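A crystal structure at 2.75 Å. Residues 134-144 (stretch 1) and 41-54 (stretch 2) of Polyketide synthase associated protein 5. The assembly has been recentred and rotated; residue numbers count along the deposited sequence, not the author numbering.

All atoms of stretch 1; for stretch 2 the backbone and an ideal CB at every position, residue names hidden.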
# COMPACT_ATOMS: atom_id res chain seq x y z
N VAL A 134 -7.26 1.68 -7.50
CA VAL A 134 -8.01 2.15 -8.66
C VAL A 134 -8.29 1.01 -9.64
O VAL A 134 -9.37 0.92 -10.21
CB VAL A 134 -7.27 3.31 -9.39
CG1 VAL A 134 -7.90 3.56 -10.75
CG2 VAL A 134 -7.32 4.57 -8.55
N LEU A 135 -7.30 0.14 -9.83
CA LEU A 135 -7.43 -1.01 -10.72
C LEU A 135 -8.49 -1.96 -10.16
O LEU A 135 -9.47 -2.31 -10.83
CB LEU A 135 -6.08 -1.74 -10.85
CG LEU A 135 -4.99 -0.92 -11.52
CD1 LEU A 135 -3.65 -1.62 -11.43
CD2 LEU A 135 -5.37 -0.65 -12.97
N VAL A 136 -8.28 -2.36 -8.91
CA VAL A 136 -9.19 -3.25 -8.19
C VAL A 136 -10.62 -2.73 -8.30
O VAL A 136 -11.58 -3.48 -8.46
CB VAL A 136 -8.82 -3.31 -6.69
CG1 VAL A 136 -9.79 -4.19 -5.93
CG2 VAL A 136 -7.39 -3.77 -6.53
N ASP A 137 -10.77 -1.41 -8.20
CA ASP A 137 -12.07 -0.79 -8.29
C ASP A 137 -12.59 -0.86 -9.75
O ASP A 137 -13.76 -1.13 -10.01
CB ASP A 137 -11.98 0.64 -7.76
CG ASP A 137 -13.22 1.45 -8.04
OD1 ASP A 137 -13.22 2.18 -9.05
OD2 ASP A 137 -14.20 1.35 -7.26
N GLU A 138 -11.69 -0.65 -10.70
CA GLU A 138 -12.05 -0.73 -12.09
C GLU A 138 -12.58 -2.14 -12.41
O GLU A 138 -13.63 -2.30 -13.05
CB GLU A 138 -10.85 -0.44 -12.97
CG GLU A 138 -11.19 -0.26 -14.44
CD GLU A 138 -9.98 0.07 -15.27
OE1 GLU A 138 -9.25 1.03 -14.90
OE2 GLU A 138 -9.78 -0.62 -16.30
N LEU A 139 -11.83 -3.15 -11.98
CA LEU A 139 -12.22 -4.54 -12.20
C LEU A 139 -13.68 -4.79 -11.80
O LEU A 139 -14.50 -5.22 -12.62
CB LEU A 139 -11.31 -5.49 -11.40
CG LEU A 139 -11.73 -6.97 -11.37
CD1 LEU A 139 -11.49 -7.61 -12.73
CD2 LEU A 139 -10.94 -7.70 -10.30
N PHE A 140 -14.01 -4.51 -10.54
CA PHE A 140 -15.38 -4.70 -10.06
C PHE A 140 -16.37 -3.80 -10.80
O PHE A 140 -17.56 -4.13 -10.92
CB PHE A 140 -15.49 -4.41 -8.58
CG PHE A 140 -14.98 -5.50 -7.68
CD1 PHE A 140 -13.63 -5.63 -7.41
CD2 PHE A 140 -15.88 -6.31 -6.98
CE1 PHE A 140 -13.16 -6.54 -6.43
CE2 PHE A 140 -15.43 -7.23 -6.01
CZ PHE A 140 -14.07 -7.34 -5.73
N SER A 141 -15.91 -2.65 -11.27
CA SER A 141 -16.80 -1.76 -11.99
C SER A 141 -17.17 -2.42 -13.31
O SER A 141 -18.29 -2.30 -13.78
CB SER A 141 -16.13 -0.41 -12.25
OG SER A 141 -16.82 0.33 -13.27
N ARG A 142 -16.22 -3.14 -13.89
CA ARG A 142 -16.47 -3.80 -15.16
C ARG A 142 -17.24 -5.10 -14.96
O ARG A 142 -18.01 -5.50 -15.83
CB ARG A 142 -15.15 -4.09 -15.87
CG ARG A 142 -14.18 -2.92 -15.83
CD ARG A 142 -13.07 -3.07 -16.85
NE ARG A 142 -13.49 -2.52 -18.12
CZ ARG A 142 -12.90 -1.51 -18.73
NH1 ARG A 142 -11.84 -0.92 -18.18
NH2 ARG A 142 -13.38 -1.05 -19.88
N TYR A 143 -17.03 -5.76 -13.84
CA TYR A 143 -17.74 -6.99 -13.57
C TYR A 143 -19.23 -6.66 -13.47
O TYR A 143 -20.06 -7.31 -14.09
CB TYR A 143 -17.26 -7.61 -12.27
CG TYR A 143 -18.07 -8.82 -11.86
CD1 TYR A 143 -18.01 -10.01 -12.59
CD2 TYR A 143 -18.91 -8.77 -10.76
CE1 TYR A 143 -18.77 -11.12 -12.22
CE2 TYR A 143 -19.68 -9.86 -10.38
CZ TYR A 143 -19.60 -11.03 -11.11
OH TYR A 143 -20.33 -12.12 -10.71
N THR A 144 -19.55 -5.65 -12.66
CA THR A 144 -20.93 -5.22 -12.50
C THR A 144 -21.53 -4.88 -13.88
O THR A 144 -22.68 -5.21 -14.15
CB THR A 144 -21.02 -3.98 -11.57
OG1 THR A 144 -20.51 -4.33 -10.27
CG2 THR A 144 -22.46 -3.51 -11.42
N UNK A 41 -14.32 -11.59 -18.45
CA UNK A 41 -14.43 -10.53 -19.46
C UNK A 41 -13.93 -9.20 -18.90
O UNK A 41 -13.27 -8.42 -19.59
CB UNK A 41 -15.88 -10.39 -19.94
N UNK A 42 -14.28 -8.95 -17.63
CA UNK A 42 -13.90 -7.74 -16.93
C UNK A 42 -12.38 -7.70 -16.79
O UNK A 42 -11.75 -6.68 -17.07
CB UNK A 42 -14.58 -7.66 -15.56
N UNK A 43 -11.80 -8.82 -16.37
CA UNK A 43 -10.36 -8.92 -16.21
C UNK A 43 -9.68 -8.68 -17.57
O UNK A 43 -8.71 -7.94 -17.66
CB UNK A 43 -9.97 -10.28 -15.64
N UNK A 44 -10.21 -9.30 -18.63
CA UNK A 44 -9.63 -9.12 -19.97
C UNK A 44 -9.77 -7.67 -20.43
O UNK A 44 -8.86 -7.12 -21.06
CB UNK A 44 -10.30 -10.06 -20.98
N UNK A 45 -10.92 -7.06 -20.14
CA UNK A 45 -11.20 -5.66 -20.53
C UNK A 45 -10.24 -4.72 -19.80
O UNK A 45 -9.68 -3.80 -20.39
CB UNK A 45 -12.65 -5.28 -20.22
N UNK A 46 -10.05 -4.99 -18.51
CA UNK A 46 -9.15 -4.22 -17.68
C UNK A 46 -7.76 -4.28 -18.30
O UNK A 46 -7.14 -3.25 -18.57
CB UNK A 46 -9.14 -4.74 -16.24
N UNK A 47 -7.26 -5.49 -18.54
CA UNK A 47 -5.95 -5.64 -19.13
C UNK A 47 -5.77 -4.88 -20.43
O UNK A 47 -4.68 -4.44 -20.74
CB UNK A 47 -5.67 -7.12 -19.37
N UNK A 48 -6.84 -4.72 -21.19
CA UNK A 48 -6.71 -4.00 -22.44
C UNK A 48 -6.61 -2.51 -22.18
O UNK A 48 -6.14 -1.77 -23.04
CB UNK A 48 -7.89 -4.31 -23.37
N UNK A 49 -7.04 -2.08 -21.01
CA UNK A 49 -6.97 -0.67 -20.69
C UNK A 49 -5.61 -0.33 -20.11
O UNK A 49 -5.19 0.82 -20.14
CB UNK A 49 -8.08 -0.28 -19.71
N UNK A 50 -4.93 -1.34 -19.61
CA UNK A 50 -3.62 -1.16 -19.00
C UNK A 50 -2.69 -2.22 -19.56
O UNK A 50 -2.17 -3.06 -18.82
CB UNK A 50 -3.70 -1.24 -17.47
N UNK A 51 -2.44 -2.19 -20.87
CA UNK A 51 -1.56 -3.19 -21.47
C UNK A 51 -0.16 -3.36 -20.90
O UNK A 51 0.56 -4.27 -21.29
CB UNK A 51 -1.41 -2.86 -22.96
N UNK A 52 0.23 -2.50 -19.96
CA UNK A 52 1.57 -2.64 -19.39
C UNK A 52 1.60 -3.86 -18.46
O UNK A 52 2.59 -4.59 -18.39
CB UNK A 52 1.98 -1.37 -18.64
N UNK A 53 0.49 -4.07 -17.75
CA UNK A 53 0.34 -5.18 -16.83
C UNK A 53 0.64 -6.51 -17.52
O UNK A 53 0.92 -7.53 -16.87
CB UNK A 53 -1.07 -5.19 -16.24
N UNK A 54 0.59 -6.50 -18.85
CA UNK A 54 0.86 -7.71 -19.59
C UNK A 54 2.32 -7.82 -19.90
O UNK A 54 2.71 -7.97 -21.05
CB UNK A 54 0.04 -7.76 -20.88

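Stretch 1 is helical throughout, and the helix at 41-49 crosses it with axes 8.4 Å apart at closest and N-to-C directions 130° apart. Positions a turn apart should therefore face it, and the ideal CB atoms test this.

At position 41 the CB points sideways with nothing of stretch 1 within 5.5 Å, so the contact sets no demand; the residue is Asp-41, which makes none.

Position 42 is the tightest. Its CA lies 5.0 Å from the CA of Arg-142, and its ideal CB points toward stretch 1, 3.5 Å from Tyr-143 N and 3.8 Å from Leu-139 O. With backbone this near, a small side chain suits best. Ala-42 is deposited; its CB packs 3.7 Å from Arg-142 CB and 4.2 Å from Leu-139 CD1.

At 43 the CB points away, yet its ideal position is 4.2 Å from Leu-139 CD1, so an apolar side chain would suit the near end, and stretch 1 leaves its size open. It is Phe-43, whose CB keeps that 4.2 Å distance to Leu-139 CD1 while chi1 is t. Position 44 is out of reach and unconstrained by stretch 1; it holds Asp-44.

Position 45 points toward Arg-142, its ideal CB 3.6 Å from Arg-142 NE. Small residues, Gly, Ala or Ser, would suit this close approach. Ala-45 is deposited, and Arg-142 inserts as a knob among Ala-42, Ala-45 and two residues at 46 and 49.

At 46 the CB points sideways, its ideal position 4.3 Å from Arg-142 CD and 5.1 Å from Leu-139 CA. The space beyond is bounded by Leu-135, Glu-138, Leu-139 and Arg-142, which suits a medium-sized aliphatic such as Leu, Ile or Met. Leu-46 fills it as a knob: CD1 lies 3.7 Å from Leu-135 O and 3.3 Å from Glu-138 OE2. Its chi2 of 97° is off the usual wells.

Positions 47 and 48 point away and sideways, respectively, with no atom of stretch 1 near the ideal CB; Leu-47 and Glu-48 make no contact across.

Position 49 points toward a charged pair, its ideal CB 3.8 Å from Glu-138 OE2 and 4.1 Å from Arg-142 NH1. A small polar residue, Ser, Thr or Asn, is plausible. Thr-49 places OG1 3.2 Å from Arg-142 NH1, while OG1 donates to Ala-45 O at 3.2 Å.

At 50 phi/psi of -133/63 leave the helix. The CB points toward stretch 1, 4.8 Å from Leu-135 CD2, with the Glu-138 carboxylate beyond. A long donor, His, Lys, Arg or Gln, could reach it. His-50 does so with a flat ring: NE2 donates to Glu-138 OE1 at 2.9 Å and 168°, at the ring edge, while Leu-135 CD2 sits over a face, 3.7 Å from the centroid.

At 51, phi of -55 is compatible with proline, and Pro-51 is found. Position 52 is out of reach, as Val-52 confirms. Position 53 points toward stretch 1 from a distance, favouring a long apolar chain; Leu-53 CD1 reaches 4.4 Å from Leu-135 CD1. Position 54 is remote and holds Ala-54.

Stretch 2 41-54: DAFDALLETHPVLA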
# COMPACT_ATOMS: atom_id res chain seq x y z
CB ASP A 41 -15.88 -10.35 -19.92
CG ASP A 41 -16.37 -11.51 -20.75
OD1 ASP A 41 -15.55 -12.10 -21.49
OD2 ASP A 41 -17.56 -11.83 -20.66
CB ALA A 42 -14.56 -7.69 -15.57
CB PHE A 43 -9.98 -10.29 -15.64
CG PHE A 43 -8.51 -10.44 -15.40
CD1 PHE A 43 -7.82 -9.58 -14.56
CD2 PHE A 43 -7.79 -11.46 -16.02
CE1 PHE A 43 -6.45 -9.72 -14.33
CE2 PHE A 43 -6.42 -11.60 -15.80
CZ PHE A 43 -5.75 -10.73 -14.96
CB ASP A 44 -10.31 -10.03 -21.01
CG ASP A 44 -9.93 -11.50 -20.84
OD1 ASP A 44 -8.73 -11.81 -20.66
OD2 ASP A 44 -10.84 -12.35 -20.91
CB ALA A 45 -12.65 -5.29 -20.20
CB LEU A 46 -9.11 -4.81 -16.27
CG LEU A 46 -8.20 -4.13 -15.24
CD1 LEU A 46 -9.02 -3.16 -14.39
CD2 LEU A 46 -7.56 -5.20 -14.36
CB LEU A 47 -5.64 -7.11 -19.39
CG LEU A 47 -4.62 -7.67 -18.39
CD1 LEU A 47 -4.48 -9.16 -18.60
CD2 LEU A 47 -3.29 -6.96 -18.57
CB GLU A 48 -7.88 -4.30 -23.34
CG GLU A 48 -7.80 -5.66 -23.97
CD GLU A 48 -9.06 -6.03 -24.69
OE1 GLU A 48 -10.09 -6.23 -24.02
OE2 GLU A 48 -9.03 -6.11 -25.94
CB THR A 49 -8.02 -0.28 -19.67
OG1 THR A 49 -9.32 -0.61 -20.17
CG2 THR A 49 -7.94 1.20 -19.40
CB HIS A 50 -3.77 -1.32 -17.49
CG HIS A 50 -4.84 -0.45 -16.91
ND1 HIS A 50 -4.80 0.92 -16.99
CD2 HIS A 50 -6.01 -0.76 -16.29
CE1 HIS A 50 -5.89 1.43 -16.44
NE2 HIS A 50 -6.64 0.43 -16.01
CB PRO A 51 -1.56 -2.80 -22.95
CG PRO A 51 -1.81 -1.34 -22.93
CD PRO A 51 -2.88 -1.21 -21.88
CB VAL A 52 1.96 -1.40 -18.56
CG1 VAL A 52 3.46 -1.36 -18.38
CG2 VAL A 52 1.50 -0.17 -19.24
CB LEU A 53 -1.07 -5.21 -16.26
CG LEU A 53 -1.46 -3.90 -15.60
CD1 LEU A 53 -2.91 -3.93 -15.14
CD2 LEU A 53 -0.54 -3.66 -14.43
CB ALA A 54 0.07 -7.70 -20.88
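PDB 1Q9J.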